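Local coordinates for NADPH-flavin oxidoreductase (Vibrio parahaemolyticus serotype O3:K6, PDB 5UU6), which probably uses bound flavin mononucleotide to reduce flavins or nitro compounds with electrons from NADPH, at residues 46-51 and 104-109; 79-84 and 152-157. All coordinates share one frame; numbering follows the deposited sequence.

Contact 1. Residues 46-51 and 104-109; sequences LQVVSI and MLIGAV
In this nitroreductase-family fold, helix 101-124 packs against the loop leading into strand 49-53, an edge strand, within this chain, of the antiparallel sheet; Val48 there meets Ile106 and Gly107. The closest approach is that of Val48 CG2, which lies 3.7 Å from Gly107 CA. With CG1 anti to the carbonyl carbon (chi1 -60°), CG2 falls in the crowded position between the backbone N and the carbonyl carbon. With no side chain on Gly107, the methyl rests directly on the helix backbone, and the segments come to 5.7 Å between Val48 CA and Gly107 CA. The same methyl meets the branch methyl of the next residue back, Ile106 CG2, at 4.0 Å. The two side chains cross at about a right angle, so a beta-branched valine and isoleucine touch through one methyl each. Farther out, the long arms meet tip to tip, Leu46 CD1 standing 4.4 Å from Ile106 CD1, a looser touch. On the other flank Val49 CG2 grazes Gly107 O at 4.4 Å; that carbonyl also accepts a hydrogen bond from Ser111 OG one turn on.

The polar groups of the 46-51 backbone find partners elsewhere: Gln47 N bonds to Ser42 OG, a residue that binds FMN, while Leu46 O bonds to His89 and Gln47 O to Arg88. Gln47 itself reaches the second subunit, with OE1 bonded to Leu173 N and NE2 to Tyr195 OH of that chain. Helix and segment therefore join through a buried, largely aliphatic surface, with one backbone carbonyl at its margin. Across the two segments the contact rests on van der Waals packing, while the bonds to Ser42, His89 and Arg88 probably set the path of the 46-51 backbone.

Contact 2. Residues 79-84 and 152-157; sequences FLVFCI and TAILFG
Strands 79-84 and 152-157 run antiparallel at 137°, joined by four backbone hydrogen bonds, the shortest from Phe82 N to Phe156 O at 2.8 Å. These are the two inner strands of the antiparallel sheet, and their register slips at a classic beta bulge: Leu155 and Phe156 both face Phe82, whose O receives Leu155 N while its N donates to Phe156 O.

The extra residue puts two large side chains where a regular strand would place one. Phe156 holds its ring at chi1 55°, with CG between the backbone N and the carbonyl carbon, which brings the ring under Phe82. Phe82 CB sits over its face in a CH-pi contact, 4.0 Å from the ring centroid. The two rings are near parallel, at 22°, but slid so far apart that they barely overlap; the closest touch is Phe82 CD1 on Phe156 CE1 at 3.5 Å. Leu155, with CD1 extended anti to CA, sets that methyl 3.6 Å from Ile84 CG1, aliphatic against aliphatic.

Gly157 leaves room for the ring of Phe79, since a CB there would collide with Phe79 CZ, which lies 4.0 Å from Gly157 CA. On the face of Val81, Cys83 and Ile154, one methyl serves two neighbours: Ile154 CG2 meets Val81 CG1 at 3.8 Å and Cys83 SG at 4.0 Å.

How the contacts relate
Contact 1 and contact 2 have centres about 10 Å apart and share a sheet, strand 49-53 lying next to strand 78-85. Ser50 O and Cys83 N, 2.8 Å apart, form a probable hydrogen bond between those strands, and Ile51 CD1 packs on Phe82 CE2 at 3.5 Å. Helix 101-124 covers the bulge: Leu155 CD1 lies 3.7 Å from Ala108 CA, and Ile84 CD1 is 3.8 Å from CG of the selenomethionine Met104. Both contacts touch the second subunit and lie near flavin: Val109, in segment 104-109, touches FMN, the Ile106 side chain is about 6 Å from a bound FMN and that of Phe156 about 5 Å. Phe156 packs on Val109 of the second subunit.

Contact 1. Residues 46-51 and 104-109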
loop_
_atom_site.group_PDB
_atom_site.type_symbol
_atom_site.label_atom_id
_atom_site.label_comp_id
_atom_site.label_asym_id
_atom_site.label_seq_id
_atom_site.Cartn_x
_atom_site.Cartn_y
_atom_site.Cartn_z
ATOM N N LEU A 46 -14.464 -2.792 -0.453
ATOM C CA LEU A 46 -14.584 -3.021 -1.890
ATOM C C LEU A 46 -13.845 -4.283 -2.314
ATOM O O LEU A 46 -14.304 -4.983 -3.218
ATOM C CB LEU A 46 -14.063 -1.802 -2.679
ATOM C CG LEU A 46 -14.783 -0.469 -2.375
ATOM C CD1 LEU A 46 -14.288 0.773 -3.217
ATOM C CD2 LEU A 46 -16.297 -0.652 -2.545
ATOM N N GLN A 47 -12.727 -4.613 -1.653
ATOM C CA GLN A 47 -11.903 -5.765 -2.033
ATOM C C GLN A 47 -11.501 -5.667 -3.511
ATOM O O GLN A 47 -11.975 -6.396 -4.360
ATOM C CB GLN A 47 -12.624 -7.079 -1.702
ATOM C CG GLN A 47 -12.775 -7.212 -0.177
ATOM C CD GLN A 47 -13.528 -8.442 0.268
ATOM O OE1 GLN A 47 -13.022 -9.572 0.166
ATOM N NE2 GLN A 47 -14.749 -8.236 0.786
ATOM N N VAL A 48 -10.580 -4.734 -3.778
ATOM C CA VAL A 48 -10.256 -4.321 -5.156
ATOM C C VAL A 48 -8.960 -4.968 -5.673
ATOM O O VAL A 48 -8.417 -4.518 -6.687
ATOM C CB VAL A 48 -10.166 -2.792 -5.272
ATOM C CG1 VAL A 48 -11.454 -2.132 -4.903
ATOM C CG2 VAL A 48 -9.088 -2.283 -4.335
ATOM N N VAL A 49 -8.447 -6.000 -5.005
ATOM C CA VAL A 49 -7.114 -6.527 -5.306
ATOM C C VAL A 49 -7.236 -7.970 -5.786
ATOM O O VAL A 49 -7.965 -8.777 -5.199
ATOM C CB VAL A 49 -6.167 -6.449 -4.089
ATOM C CG1 VAL A 49 -4.756 -7.050 -4.420
ATOM C CG2 VAL A 49 -6.050 -4.991 -3.589
ATOM N N SER A 50 -6.512 -8.301 -6.853
ATOM C CA SER A 50 -6.318 -9.695 -7.240
ATOM C C SER A 50 -4.834 -10.020 -7.293
ATOM O O SER A 50 -3.994 -9.140 -7.501
ATOM C CB SER A 50 -6.954 -10.005 -8.610
ATOM O OG SER A 50 -8.376 -10.051 -8.468
ATOM N N ILE A 51 -4.536 -11.303 -7.120
ATOM C CA ILE A 51 -3.181 -11.841 -7.172
ATOM C C ILE A 51 -3.150 -12.918 -8.246
ATOM O O ILE A 51 -3.923 -13.870 -8.174
ATOM C CB ILE A 51 -2.787 -12.466 -5.824
ATOM C CG1 ILE A 51 -2.913 -11.435 -4.701
ATOM C CG2 ILE A 51 -1.407 -13.127 -5.930
ATOM C CD1 ILE A 51 -2.415 -11.957 -3.393
HETATM N N MSE A 104 -8.262 4.093 -8.805
HETATM C CA MSE A 104 -6.928 3.609 -9.017
HETATM C C MSE A 104 -6.143 3.872 -7.740
HETATM O O MSE A 104 -5.348 3.059 -7.294
HETATM C CB MSE A 104 -6.280 4.278 -10.227
HETATM C CG MSE A 104 -4.947 3.650 -10.561
HETATM SE SE MSE A 104 -3.548 4.697 -9.633
HETATM C CE MSE A 104 -3.405 5.889 -11.197
ATOM N N LEU A 105 -6.387 5.035 -7.147
ATOM C CA LEU A 105 -5.743 5.377 -5.890
ATOM C C LEU A 105 -6.054 4.334 -4.806
ATOM O O LEU A 105 -5.142 3.800 -4.189
ATOM C CB LEU A 105 -6.191 6.767 -5.462
ATOM C CG LEU A 105 -5.415 7.485 -4.373
ATOM C CD1 LEU A 105 -5.743 8.986 -4.503
ATOM C CD2 LEU A 105 -5.761 6.933 -2.954
ATOM N N ILE A 106 -7.336 4.025 -4.589
ATOM C CA ILE A 106 -7.760 2.947 -3.676
ATOM C C ILE A 106 -7.121 1.614 -4.037
ATOM O O ILE A 106 -6.660 0.870 -3.156
ATOM C CB ILE A 106 -9.300 2.829 -3.686
ATOM C CG1 ILE A 106 -9.915 3.967 -2.889
ATOM C CG2 ILE A 106 -9.809 1.448 -3.149
ATOM C CD1 ILE A 106 -11.408 4.159 -3.251
ATOM N N GLY A 107 -7.170 1.246 -5.322
ATOM C CA GLY A 107 -6.547 -0.009 -5.753
ATOM C C GLY A 107 -5.069 -0.067 -5.403
ATOM O O GLY A 107 -4.566 -1.095 -4.928
ATOM N N ALA A 108 -4.362 1.058 -5.570
ATOM C CA ALA A 108 -2.923 1.044 -5.337
ATOM C C ALA A 108 -2.616 0.955 -3.854
ATOM O O ALA A 108 -1.768 0.161 -3.436
ATOM C CB ALA A 108 -2.269 2.290 -5.946
ATOM N N VAL A 109 -3.267 1.796 -3.040
ATOM C CA VAL A 109 -3.045 1.743 -1.586
ATOM C C VAL A 109 -3.369 0.349 -1.057
ATOM O O VAL A 109 -2.569 -0.268 -0.327
ATOM C CB VAL A 109 -3.893 2.819 -0.877
ATOM C CG1 VAL A 109 -4.023 2.518 0.603
ATOM C CG2 VAL A 109 -3.344 4.189 -1.125
#

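Contact 2. Residues 79-84 and 152-157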
loop_
_atom_site.group_PDB
_atom_site.type_symbol
_atom_site.label_atom_id
_atom_site.label_comp_id
_atom_site.label_asym_id
_atom_site.label_seq_id
_atom_site.Cartn_x
_atom_site.Cartn_y
_atom_site.Cartn_z
ATOM N N PHE A 79 6.093 -16.526 -7.269
ATOM C CA PHE A 79 6.009 -15.206 -7.861
ATOM C C PHE A 79 4.550 -14.801 -7.952
ATOM O O PHE A 79 3.752 -15.459 -8.638
ATOM C CB PHE A 79 6.655 -15.152 -9.252
ATOM C CG PHE A 79 6.715 -13.749 -9.821
ATOM C CD1 PHE A 79 7.486 -12.785 -9.193
ATOM C CD2 PHE A 79 5.991 -13.399 -10.929
ATOM C CE1 PHE A 79 7.569 -11.496 -9.680
ATOM C CE2 PHE A 79 6.070 -12.108 -11.440
ATOM C CZ PHE A 79 6.864 -11.159 -10.810
ATOM N N LEU A 80 4.225 -13.693 -7.290
ATOM C CA LEU A 80 2.868 -13.213 -7.135
ATOM C C LEU A 80 2.788 -11.894 -7.889
ATOM O O LEU A 80 3.713 -11.081 -7.794
ATOM C CB LEU A 80 2.546 -13.012 -5.649
ATOM C CG LEU A 80 2.654 -14.221 -4.686
ATOM C CD1 LEU A 80 1.974 -13.804 -3.371
ATOM C CD2 LEU A 80 1.990 -15.449 -5.257
ATOM N N VAL A 81 1.733 -11.694 -8.668
ATOM C CA VAL A 81 1.549 -10.427 -9.388
ATOM C C VAL A 81 0.298 -9.765 -8.822
ATOM O O VAL A 81 -0.811 -10.321 -8.932
ATOM C CB VAL A 81 1.428 -10.635 -10.906
ATOM C CG1 VAL A 81 1.224 -9.270 -11.612
ATOM C CG2 VAL A 81 2.632 -11.378 -11.460
ATOM N N PHE A 82 0.461 -8.585 -8.224
ATOM C CA PHE A 82 -0.652 -7.884 -7.595
ATOM C C PHE A 82 -1.312 -6.954 -8.611
ATOM O O PHE A 82 -0.622 -6.199 -9.288
ATOM C CB PHE A 82 -0.167 -7.091 -6.370
ATOM C CG PHE A 82 0.180 -7.971 -5.192
ATOM C CD1 PHE A 82 1.405 -8.642 -5.143
ATOM C CD2 PHE A 82 -0.736 -8.190 -4.174
ATOM C CE1 PHE A 82 1.736 -9.472 -4.057
ATOM C CE2 PHE A 82 -0.423 -9.048 -3.107
ATOM C CZ PHE A 82 0.821 -9.671 -3.047
ATOM N N CYS A 83 -2.646 -7.002 -8.693
ATOM C CA CYS A 83 -3.421 -6.277 -9.678
ATOM C C CYS A 83 -4.573 -5.542 -9.028
ATOM O O CYS A 83 -5.231 -6.083 -8.142
ATOM C CB CYS A 83 -4.033 -7.230 -10.732
ATOM S SG CYS A 83 -2.809 -8.378 -11.436
ATOM N N ILE A 84 -4.860 -4.337 -9.528
ATOM C CA ILE A 84 -6.160 -3.712 -9.284
ATOM C C ILE A 84 -7.257 -4.510 -9.975
ATOM O O ILE A 84 -7.121 -4.908 -11.146
ATOM C CB ILE A 84 -6.141 -2.270 -9.813
ATOM C CG1 ILE A 84 -5.117 -1.461 -9.053
ATOM C CG2 ILE A 84 -7.544 -1.649 -9.709
ATOM C CD1 ILE A 84 -4.925 -0.060 -9.669
ATOM N N THR A 152 -9.031 -4.235 -14.869
ATOM C CA THR A 152 -7.937 -4.733 -14.036
ATOM C C THR A 152 -6.627 -4.203 -14.614
ATOM O O THR A 152 -6.555 -3.863 -15.799
ATOM C CB THR A 152 -7.895 -6.272 -13.975
ATOM O OG1 THR A 152 -7.545 -6.787 -15.269
ATOM C CG2 THR A 152 -9.232 -6.820 -13.634
ATOM N N ALA A 153 -5.588 -4.146 -13.778
ATOM C CA ALA A 153 -4.283 -3.636 -14.204
ATOM C C ALA A 153 -3.201 -4.160 -13.270
ATOM O O ALA A 153 -3.399 -4.167 -12.063
ATOM C CB ALA A 153 -4.242 -2.104 -14.205
ATOM N N ILE A 154 -2.049 -4.583 -13.819
ATOM C CA ILE A 154 -0.956 -4.992 -12.928
ATOM C C ILE A 154 -0.388 -3.751 -12.260
ATOM O O ILE A 154 -0.442 -2.646 -12.802
ATOM C CB ILE A 154 0.175 -5.753 -13.646
ATOM C CG1 ILE A 154 0.830 -4.818 -14.654
ATOM C CG2 ILE A 154 -0.349 -7.048 -14.304
ATOM C CD1 ILE A 154 2.353 -4.753 -14.558
ATOM N N LEU A 155 0.108 -3.926 -11.046
ATOM C CA LEU A 155 0.811 -2.887 -10.300
ATOM C C LEU A 155 2.236 -3.293 -9.979
ATOM O O LEU A 155 3.158 -2.518 -10.241
ATOM C CB LEU A 155 0.080 -2.590 -8.987
ATOM C CG LEU A 155 -1.233 -1.865 -9.142
ATOM C CD1 LEU A 155 -1.718 -1.518 -7.730
ATOM C CD2 LEU A 155 -1.061 -0.607 -10.033
ATOM N N PHE A 156 2.449 -4.483 -9.394
ATOM C CA PHE A 156 3.817 -4.930 -9.111
ATOM C C PHE A 156 3.785 -6.423 -8.825
ATOM O O PHE A 156 2.736 -7.016 -8.532
ATOM C CB PHE A 156 4.429 -4.185 -7.907
ATOM C CG PHE A 156 3.581 -4.287 -6.673
ATOM C CD1 PHE A 156 3.711 -5.378 -5.816
ATOM C CD2 PHE A 156 2.582 -3.343 -6.415
ATOM C CE1 PHE A 156 2.871 -5.513 -4.685
ATOM C CE2 PHE A 156 1.736 -3.472 -5.277
ATOM C CZ PHE A 156 1.892 -4.564 -4.418
ATOM N N GLY A 157 4.959 -7.027 -8.878
ATOM C CA GLY A 157 5.110 -8.413 -8.515
ATOM C C GLY A 157 5.819 -8.538 -7.181
ATOM O O GLY A 157 6.182 -7.571 -6.524
#